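Local coordinates for protein acinetobacter secreted protease CpaA (Acinetobacter nosocomialis M2, PDB 6O38) that is a secreted zinc metalloprotease of the reprolysin-like type, exported through type II secretion in partnership with its chaperone CpaB, at residues 505-508 with 509-513; 517-521 with 522-526; 564-567 with 568-572; 535-538 with 539-542. One frame throughout, in Å; residues are numbered along the deposited sequence.

Contact 1. Residues 505-508 with 509-513; sequences GLYH and NGSTN. With ZN (zinc ion), chain M.
The zinc site and a type II beta turn meet at His508, whose carbonyl O takes the N-H of Ser511 at 3.2 Å from its N. The imidazole of His508 is directed out of the turn and binds zinc through NE2 at 2.1 Å. His498 and His502 are the chain's other ligands, and Asp170 of the chaperone CpaB also binds the metal, while Glu172 of CpaB accepts from the backbone N of His508. The three histidines and Gly505, with Glu499 beside the first, fit the HExxHxxGxxH signature of the metzincins. Gly505 ends the zinc helix in a Schellman motif with positive phi, a conformation that suits glycine and sends the chain on toward the third ligand. Gly510 likewise has positive phi, inside the type II turn. Beyond it Ser511 points back, its OG 3.5 Å from Tyr507 CB. A chi1 of 179° swings OG to the side opposite its own N, where it accepts the N-H of Asn513 at 3.3 Å (OG to N), an ST turn. The amide of Asn513 stacks over one face of the Tyr507 ring, toward the rim, the planes 18° apart and Asn513 CG 3.5 Å from Tyr507 CE1.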
loop_
_atom_site.group_PDB
_atom_site.type_symbol
_atom_site.label_atom_id
_atom_site.label_comp_id
_atom_site.label_asym_id
_atom_site.label_seq_id
_atom_site.Cartn_x
_atom_site.Cartn_y
_atom_site.Cartn_z
ATOM N N GLY A 505 -23.523 5.536 0.868
ATOM C CA GLY A 505 -23.995 6.361 1.953
ATOM C C GLY A 505 -22.925 7.100 2.735
ATOM O O GLY A 505 -23.182 7.481 3.883
ATOM N N LEU A 506 -21.748 7.315 2.156
ATOM C CA LEU A 506 -20.621 7.897 2.867
ATOM C C LEU A 506 -20.445 9.364 2.493
ATOM O O LEU A 506 -20.765 9.788 1.379
ATOM C CB LEU A 506 -19.336 7.125 2.566
ATOM C CG LEU A 506 -19.371 5.637 2.911
ATOM C CD1 LEU A 506 -18.031 4.985 2.617
ATOM C CD2 LEU A 506 -19.768 5.435 4.364
ATOM N N TYR A 507 -19.930 10.136 3.444
ATOM C CA TYR A 507 -19.655 11.551 3.263
ATOM C C TYR A 507 -18.158 11.800 3.404
ATOM O O TYR A 507 -17.392 10.920 3.806
ATOM C CB TYR A 507 -20.437 12.397 4.277
ATOM C CG TYR A 507 -21.940 12.252 4.181
ATOM C CD1 TYR A 507 -22.593 11.178 4.775
ATOM C CD2 TYR A 507 -22.706 13.190 3.501
ATOM C CE1 TYR A 507 -23.965 11.041 4.691
ATOM C CE2 TYR A 507 -24.080 13.061 3.413
ATOM C CZ TYR A 507 -24.704 11.985 4.010
ATOM O OH TYR A 507 -26.071 11.853 3.923
ATOM N N HIS A 508 -17.742 13.017 3.062
ATOM C CA HIS A 508 -16.339 13.380 3.181
ATOM C C HIS A 508 -15.955 13.561 4.648
ATOM O O HIS A 508 -16.803 13.639 5.542
ATOM C CB HIS A 508 -16.044 14.660 2.398
ATOM C CG HIS A 508 -16.099 14.486 0.912
ATOM N ND1 HIS A 508 -16.404 15.519 0.053
ATOM C CD2 HIS A 508 -15.879 13.400 0.134
ATOM C CE1 HIS A 508 -16.375 15.076 -1.192
ATOM N NE2 HIS A 508 -16.059 13.794 -1.169
ATOM N N ASN A 509 -14.646 13.614 4.889
ATOM C CA ASN A 509 -14.138 13.856 6.233
ATOM C C ASN A 509 -14.650 15.190 6.763
ATOM O O ASN A 509 -14.836 16.155 6.016
ATOM C CB ASN A 509 -12.609 13.838 6.233
ATOM C CG ASN A 509 -12.015 14.811 5.233
ATOM O OD1 ASN A 509 -12.088 14.599 4.022
ATOM N ND2 ASN A 509 -11.417 15.886 5.737
ATOM N N GLY A 510 -14.879 15.241 8.075
ATOM C CA GLY A 510 -15.452 16.407 8.707
ATOM C C GLY A 510 -16.962 16.406 8.792
ATOM O O GLY A 510 -17.526 17.224 9.530
ATOM N N SER A 511 -17.632 15.522 8.055
ATOM C CA SER A 511 -19.086 15.451 8.087
ATOM C C SER A 511 -19.584 15.031 9.465
ATOM O O SER A 511 -18.903 14.324 10.212
ATOM C CB SER A 511 -19.593 14.470 7.031
ATOM O OG SER A 511 -21.005 14.365 7.068
ATOM N N THR A 512 -20.796 15.481 9.799
ATOM C CA THR A 512 -21.431 15.095 11.053
ATOM C C THR A 512 -21.910 13.649 11.056
ATOM O O THR A 512 -22.256 13.133 12.124
ATOM C CB THR A 512 -22.614 16.020 11.347
ATOM O OG1 THR A 512 -23.699 15.703 10.466
ATOM C CG2 THR A 512 -22.215 17.474 11.141
ATOM N N ASN A 513 -21.936 12.986 9.903
ATOM C CA ASN A 513 -22.406 11.613 9.829
ATOM C C ASN A 513 -21.310 10.640 10.247
ATOM O O ASN A 513 -20.118 10.881 10.035
ATOM C CB ASN A 513 -22.884 11.282 8.415
ATOM C CG ASN A 513 -24.213 11.931 8.083
ATOM O OD1 ASN A 513 -25.258 11.281 8.119
ATOM N ND2 ASN A 513 -24.182 13.220 7.763
HETATM ZN ZN ZN M . -16.866 13.058 -2.941
#

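Contact 2. Residues 517-521 with 522-526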
loop_
_atom_site.group_PDB
_atom_site.type_symbol
_atom_site.label_atom_id
_atom_site.label_comp_id
_atom_site.label_asym_id
_atom_site.label_seq_id
_atom_site.Cartn_x
_atom_site.Cartn_y
_atom_site.Cartn_z
ATOM N N GLY A 517 -15.240 9.930 5.971
ATOM C CA GLY A 517 -13.853 9.566 5.795
ATOM C C GLY A 517 -12.971 9.982 6.957
ATOM O O GLY A 517 -13.339 10.795 7.804
ATOM N N PHE A 518 -11.777 9.395 6.983
ATOM C CA PHE A 518 -10.764 9.678 7.994
ATOM C C PHE A 518 -9.588 10.367 7.311
ATOM O O PHE A 518 -8.862 9.738 6.533
ATOM C CB PHE A 518 -10.323 8.393 8.692
ATOM C CG PHE A 518 -9.275 8.601 9.746
ATOM C CD1 PHE A 518 -9.619 9.078 11.000
ATOM C CD2 PHE A 518 -7.946 8.310 9.487
ATOM C CE1 PHE A 518 -8.655 9.266 11.973
ATOM C CE2 PHE A 518 -6.979 8.495 10.455
ATOM C CZ PHE A 518 -7.334 8.975 11.700
ATOM N N ALA A 519 -9.403 11.651 7.600
ATOM C CA ALA A 519 -8.302 12.430 7.048
ATOM C C ALA A 519 -7.162 12.479 8.056
ATOM O O ALA A 519 -7.387 12.737 9.243
ATOM C CB ALA A 519 -8.759 13.846 6.691
ATOM N N HIS A 520 -5.938 12.235 7.578
ATOM C CA HIS A 520 -4.778 12.198 8.457
ATOM C C HIS A 520 -3.525 12.414 7.628
ATOM O O HIS A 520 -3.452 11.904 6.501
ATOM C CB HIS A 520 -4.694 10.863 9.205
ATOM C CG HIS A 520 -3.737 10.871 10.357
ATOM N ND1 HIS A 520 -2.389 10.628 10.207
ATOM C CD2 HIS A 520 -3.934 11.095 11.677
ATOM C CE1 HIS A 520 -1.797 10.702 11.386
ATOM N NE2 HIS A 520 -2.712 10.984 12.294
ATOM N N PRO A 521 -2.537 13.159 8.132
ATOM C CA PRO A 521 -1.319 13.401 7.338
ATOM C C PRO A 521 -0.539 12.140 7.005
ATOM O O PRO A 521 0.229 12.148 6.035
ATOM C CB PRO A 521 -0.501 14.344 8.231
ATOM C CG PRO A 521 -1.511 14.994 9.123
ATOM C CD PRO A 521 -2.547 13.940 9.380
ATOM N N LEU A 522 -0.701 11.064 7.773
ATOM C CA LEU A 522 0.019 9.819 7.541
ATOM C C LEU A 522 -0.782 8.822 6.714
ATOM O O LEU A 522 -0.370 7.664 6.587
ATOM C CB LEU A 522 0.420 9.184 8.874
ATOM C CG LEU A 522 1.374 9.989 9.758
ATOM C CD1 LEU A 522 1.626 9.259 11.066
ATOM C CD2 LEU A 522 2.683 10.266 9.031
ATOM N N GLY A 523 -1.910 9.242 6.149
ATOM C CA GLY A 523 -2.742 8.355 5.361
ATOM C C GLY A 523 -4.218 8.584 5.602
ATOM O O GLY A 523 -4.675 8.591 6.748
ATOM N N SER A 524 -4.976 8.767 4.524
ATOM C CA SER A 524 -6.390 9.099 4.602
ATOM C C SER A 524 -7.213 8.069 3.841
ATOM O O SER A 524 -6.822 7.627 2.756
ATOM C CB SER A 524 -6.651 10.496 4.038
ATOM O OG SER A 524 -5.964 11.485 4.786
ATOM N N THR A 525 -8.364 7.707 4.403
ATOM C CA THR A 525 -9.216 6.697 3.795
ATOM C C THR A 525 -9.875 7.252 2.531
ATOM O O THR A 525 -9.679 8.408 2.145
ATOM C CB THR A 525 -10.264 6.210 4.794
ATOM O OG1 THR A 525 -11.149 7.286 5.130
ATOM C CG2 THR A 525 -9.591 5.696 6.058
ATOM N N ALA A 526 -10.677 6.402 1.883
ATOM C CA ALA A 526 -11.207 6.729 0.562
ATOM C C ALA A 526 -12.075 7.982 0.588
ATOM O O ALA A 526 -12.015 8.805 -0.333
ATOM C CB ALA A 526 -11.992 5.539 0.010
#
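Phe518 and Thr525 face each other across two antiparallel arms and are joined by two bonds. Phe518 N gives its hydrogen almost straight to Thr525 OG1 at 2.9 Å, and Thr525 N returns one to Phe518 O at 3.0 Å. The threonine hydroxyl, held between its own backbone N and carbonyl carbon (chi1 65°), thus accepts where a strand would offer a carbonyl, while its CG2 branch packs against Phe518 CB at 3.8 Å. Ser524 plays a similar part one step on: its OG accepts from His520 N at 2.9 Å. Small hydroxyl side chains suit this arm because they reach just far enough to meet a neighbouring peptide N-H.

At the closed end, His520 O receives Gly523 N at 3.1 Å, the donor well above the carbonyl plane. The imidazole turns its ND1 edge to the same bend, accepting from Leu522 N at 3.0 Å, so the proton of this ring would probably sit on NE2. Leu522 runs alongside the ring, its CG 3.6 Å from His520 CE1, while Pro521 CD lies over one ring face. Proline fits the second turn position, where phi is near -60°, and glycine the fourth, where phi is strongly positive.

Further out, Asn531 accepts through OD1 from Ser524 N, and Ala526 O takes a bond from ND1 of the zinc ligand His498. The whole is a hairpin-like loop closed by a type I beta turn, leading at its far end into the second shell of the metal site.

Contact 3. Residues 564-567 with 568-572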
loop_
_atom_site.group_PDB
_atom_site.type_symbol
_atom_site.label_atom_id
_atom_site.label_comp_id
_atom_site.label_asym_id
_atom_site.label_seq_id
_atom_site.Cartn_x
_atom_site.Cartn_y
_atom_site.Cartn_z
ATOM N N ASN A 564 -25.885 -1.061 4.247
ATOM C CA ASN A 564 -26.504 -0.763 2.964
ATOM C C ASN A 564 -26.089 -1.713 1.850
ATOM O O ASN A 564 -26.703 -1.683 0.779
ATOM C CB ASN A 564 -26.179 0.677 2.540
ATOM C CG ASN A 564 -26.802 1.710 3.455
ATOM O OD1 ASN A 564 -27.816 1.453 4.103
ATOM N ND2 ASN A 564 -26.196 2.890 3.514
ATOM N N ALA A 565 -25.067 -2.544 2.070
ATOM C CA ALA A 565 -24.525 -3.366 0.991
ATOM C C ALA A 565 -25.558 -4.360 0.472
ATOM O O ALA A 565 -25.768 -4.477 -0.740
ATOM C CB ALA A 565 -23.268 -4.093 1.468
ATOM N N GLN A 566 -26.211 -5.092 1.377
ATOM C CA GLN A 566 -27.156 -6.115 0.942
ATOM C C GLN A 566 -28.388 -5.494 0.295
ATOM O O GLN A 566 -28.883 -5.999 -0.720
ATOM C CB GLN A 566 -27.565 -6.996 2.122
ATOM C CG GLN A 566 -28.732 -7.923 1.815
ATOM C CD GLN A 566 -29.171 -8.737 3.014
ATOM O OE1 GLN A 566 -29.523 -8.186 4.058
ATOM N NE2 GLN A 566 -29.154 -10.057 2.871
ATOM N N LYS A 567 -28.896 -4.401 0.868
ATOM C CA LYS A 567 -30.052 -3.722 0.288
ATOM C C LYS A 567 -29.772 -3.267 -1.140
ATOM O O LYS A 567 -30.624 -3.417 -2.024
ATOM C CB LYS A 567 -30.450 -2.539 1.172
ATOM C CG LYS A 567 -31.071 -1.368 0.432
ATOM C CD LYS A 567 -31.201 -0.163 1.349
ATOM C CE LYS A 567 -30.784 1.119 0.649
ATOM N NZ LYS A 567 -30.589 2.237 1.613
ATOM N N ILE A 568 -28.581 -2.720 -1.387
ATOM C CA ILE A 568 -28.228 -2.289 -2.736
ATOM C C ILE A 568 -28.045 -3.493 -3.653
ATOM O O ILE A 568 -28.442 -3.465 -4.824
ATOM C CB ILE A 568 -26.973 -1.398 -2.698
ATOM C CG1 ILE A 568 -27.296 -0.061 -2.030
ATOM C CG2 ILE A 568 -26.423 -1.174 -4.098
ATOM C CD1 ILE A 568 -26.080 0.777 -1.718
ATOM N N SER A 569 -27.452 -4.572 -3.134
ATOM C CA SER A 569 -27.238 -5.771 -3.938
ATOM C C SER A 569 -28.545 -6.398 -4.408
ATOM O O SER A 569 -28.531 -7.209 -5.341
ATOM C CB SER A 569 -26.430 -6.798 -3.145
ATOM O OG SER A 569 -27.189 -7.323 -2.070
ATOM N N LEU A 570 -29.670 -6.041 -3.791
ATOM C CA LEU A 570 -30.969 -6.599 -4.136
ATOM C C LEU A 570 -31.833 -5.630 -4.932
ATOM O O LEU A 570 -33.040 -5.863 -5.067
ATOM C CB LEU A 570 -31.706 -7.042 -2.871
ATOM C CG LEU A 570 -31.034 -8.156 -2.064
ATOM C CD1 LEU A 570 -31.884 -8.539 -0.864
ATOM C CD2 LEU A 570 -30.765 -9.367 -2.944
ATOM N N TYR A 571 -31.251 -4.545 -5.451
ATOM C CA TYR A 571 -32.015 -3.637 -6.302
ATOM C C TYR A 571 -32.529 -4.356 -7.544
ATOM O O TYR A 571 -33.685 -4.174 -7.943
ATOM C CB TYR A 571 -31.157 -2.434 -6.697
ATOM C CG TYR A 571 -31.008 -1.389 -5.612
ATOM C CD1 TYR A 571 -31.846 -1.382 -4.505
ATOM C CD2 TYR A 571 -30.034 -0.402 -5.702
ATOM C CE1 TYR A 571 -31.713 -0.425 -3.513
ATOM C CE2 TYR A 571 -29.894 0.559 -4.717
ATOM C CZ TYR A 571 -30.736 0.543 -3.626
ATOM O OH TYR A 571 -30.599 1.498 -2.645
ATOM N N ASN A 572 -31.685 -5.177 -8.165
ATOM C CA ASN A 572 -32.082 -6.049 -9.261
ATOM C C ASN A 572 -31.680 -7.473 -8.909
ATOM O O ASN A 572 -30.537 -7.716 -8.506
ATOM C CB ASN A 572 -31.438 -5.620 -10.584
ATOM C CG ASN A 572 -32.273 -4.601 -11.336
ATOM O OD1 ASN A 572 -33.498 -4.716 -11.406
ATOM N ND2 ASN A 572 -31.614 -3.600 -11.909
#
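Ser569 carries OG between its backbone N and carbonyl carbon (chi1 69°), which turns the hydroxyl back toward Gln566 O, though the modelled approach is too short to be taken at face value. Tyr571 has CG anti to its carbonyl carbon (chi1 -78°), and this swings the phenol back beside Lys567, whose CE lies 3.3 Å from Tyr571 OH. The aliphatic stem of the lysine serves here as packing material: CG reaches Tyr571 CE1 at 4.1 Å. Ile568 CA sits over the centre of the same ring.

The backbone shows the helix running out. Ile568 N bonds to Asn564 O at 3.0 Å and Ser569 N to Ala565 O at 2.9 Å, both regular i to i+4 links. Leu570 N is then shared weakly between Gln566 O at 3.2 Å and Lys567 O at 3.3 Å, and Tyr571 N turns to Ile568 O. Gln566 CG and Leu570 CD1 run past each other at 4.2 Å on the exposed flank.

On the inner flank Ala565 and Ser569, both small enough for close approach, pack on Tyr373 of strand 367-381, and Ile568 on Ile375 of the same strand. Asn564 ND2 bonds to Leu504 O and Tyr571 OH to Ala477 O, so the end of helix 557-569 lies between strand 367-381, the end of helix 496-504 and the loop holding Ala477.

Contact 4. Residues 535-538 with 539-542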
loop_
_atom_site.group_PDB
_atom_site.type_symbol
_atom_site.label_atom_id
_atom_site.label_comp_id
_atom_site.label_asym_id
_atom_site.label_seq_id
_atom_site.Cartn_x
_atom_site.Cartn_y
_atom_site.Cartn_z
ATOM N N TYR A 535 -11.503 1.883 3.623
ATOM C CA TYR A 535 -12.597 2.697 4.129
ATOM C C TYR A 535 -12.429 2.848 5.636
ATOM O O TYR A 535 -11.869 1.974 6.303
ATOM C CB TYR A 535 -13.955 2.072 3.804
ATOM C CG TYR A 535 -14.297 2.044 2.330
ATOM C CD1 TYR A 535 -14.751 3.185 1.680
ATOM C CD2 TYR A 535 -14.176 0.874 1.590
ATOM C CE1 TYR A 535 -15.068 3.163 0.336
ATOM C CE2 TYR A 535 -14.493 0.844 0.243
ATOM C CZ TYR A 535 -14.939 1.992 -0.379
ATOM O OH TYR A 535 -15.255 1.970 -1.718
ATOM N N SER A 536 -12.914 3.963 6.172
ATOM C CA SER A 536 -12.633 4.284 7.565
ATOM C C SER A 536 -13.370 3.336 8.504
ATOM O O SER A 536 -14.510 2.940 8.249
ATOM C CB SER A 536 -13.017 5.732 7.872
ATOM O OG SER A 536 -14.420 5.909 7.860
ATOM N N SER A 537 -12.698 2.970 9.598
ATOM C CA SER A 537 -13.237 2.072 10.613
ATOM C C SER A 537 -12.360 2.113 11.858
ATOM O O SER A 537 -11.127 2.094 11.750
ATOM C CB SER A 537 -13.336 0.641 10.084
ATOM O OG SER A 537 -13.679 -0.261 11.123
ATOM N N PRO A 538 -12.953 2.155 13.056
ATOM C CA PRO A 538 -12.147 2.120 14.285
ATOM C C PRO A 538 -11.511 0.769 14.565
ATOM O O PRO A 538 -10.849 0.617 15.597
ATOM C CB PRO A 538 -13.164 2.486 15.376
ATOM C CG PRO A 538 -14.473 2.049 14.823
ATOM C CD PRO A 538 -14.394 2.263 13.337
ATOM N N TYR A 539 -11.701 -0.221 13.697
ATOM C CA TYR A 539 -11.074 -1.525 13.848
ATOM C C TYR A 539 -9.982 -1.752 12.812
ATOM O O TYR A 539 -9.455 -2.866 12.708
ATOM C CB TYR A 539 -12.135 -2.622 13.770
ATOM C CG TYR A 539 -13.332 -2.333 14.647
ATOM C CD1 TYR A 539 -13.207 -2.272 16.028
ATOM C CD2 TYR A 539 -14.585 -2.103 14.092
ATOM C CE1 TYR A 539 -14.296 -2.000 16.835
ATOM C CE2 TYR A 539 -15.682 -1.830 14.892
ATOM C CZ TYR A 539 -15.531 -1.780 16.261
ATOM O OH TYR A 539 -16.618 -1.509 17.062
ATOM N N LEU A 540 -9.633 -0.721 12.047
ATOM C CA LEU A 540 -8.557 -0.765 11.071
ATOM C C LEU A 540 -7.450 0.187 11.501
ATOM O O LEU A 540 -7.707 1.218 12.130
ATOM C CB LEU A 540 -9.056 -0.381 9.678
ATOM C CG LEU A 540 -10.162 -1.253 9.086
ATOM C CD1 LEU A 540 -10.660 -0.634 7.798
ATOM C CD2 LEU A 540 -9.669 -2.673 8.853
ATOM N N TYR A 541 -6.214 -0.163 11.158
ATOM C CA TYR A 541 -5.053 0.621 11.551
ATOM C C TYR A 541 -4.139 0.839 10.355
ATOM O O TYR A 541 -4.019 -0.030 9.487
ATOM C CB TYR A 541 -4.289 -0.063 12.691
ATOM C CG TYR A 541 -5.125 -0.260 13.936
ATOM C CD1 TYR A 541 -5.942 -1.375 14.079
ATOM C CD2 TYR A 541 -5.107 0.675 14.962
ATOM C CE1 TYR A 541 -6.713 -1.554 15.211
ATOM C CE2 TYR A 541 -5.875 0.503 16.099
ATOM C CZ TYR A 541 -6.676 -0.613 16.217
ATOM O OH TYR A 541 -7.442 -0.789 17.346
ATOM N N ASN A 542 -3.511 2.011 10.314
ATOM C CA ASN A 542 -2.521 2.337 9.299
ATOM C C ASN A 542 -1.419 1.279 9.292
ATOM O O ASN A 542 -0.777 1.057 10.330
ATOM C CB ASN A 542 -1.933 3.722 9.567
ATOM C CG ASN A 542 -1.083 4.236 8.416
ATOM O OD1 ASN A 542 -0.198 3.542 7.915
ATOM N ND2 ASN A 542 -1.352 5.466 7.991
#
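Pro538 sets CG over one face of the Tyr539 ring, standing 4.2 Å from the ring centroid and only 13° off the normal. This is a CH-pi contact, in which the polarised C-H bonds of proline meet the electron-rich face. Ser537, just before them in the chain, extends its hydroxyl anti to its backbone N (chi1 172°), reaching past Pro538 so that OG accepts from Tyr539 N at 3.2 Å in a nearly straight bond. The same OG lies obliquely beside the tyrosine ring, 3.6 Å from CD2. The CD1 branch of Leu540 turns back to the first arm, 3.7 Å from Ser537 CB, an apolar contact in a buried setting. Leu540 N donates to Ser537 O at 3.2 Å from well above the carbonyl plane.

Tyr535 points elsewhere, with OH bonded to Arg497 O and its ring between helices 391-411 and 557-569. Leu549 pairs by backbone bonds with both Ser537 and Leu540, and Tyr541 packs on strand 266-272. Serine first and proline second, the latter with phi already near the required value, are apt choices for what this bend is: a type I beta turn reinforced by an ST turn at its leading serine.

In the fold
Contacts 1, 2 and 4 all belong to the long connection between helices 496-504 and 557-569, whereas contact 3 lies at the end of the latter helix, with centres 21 to 27 Å from the others. Contact 1 is at the surface, where the chaperone reaches it; contact 4 is buried, and contacts 2 and 3 are partly so. The first two join through Tyr507 O and Gly517 N, 3.2 Å apart, and contacts 2 and 4 through Leu522 O and Asn542 ND2, 2.8 Å apart. Metal ligation marks contact 1, hydroxyl-to-peptide bonds contact 2, helical backbone bonds contact 3 and proline-aromatic packing contact 4.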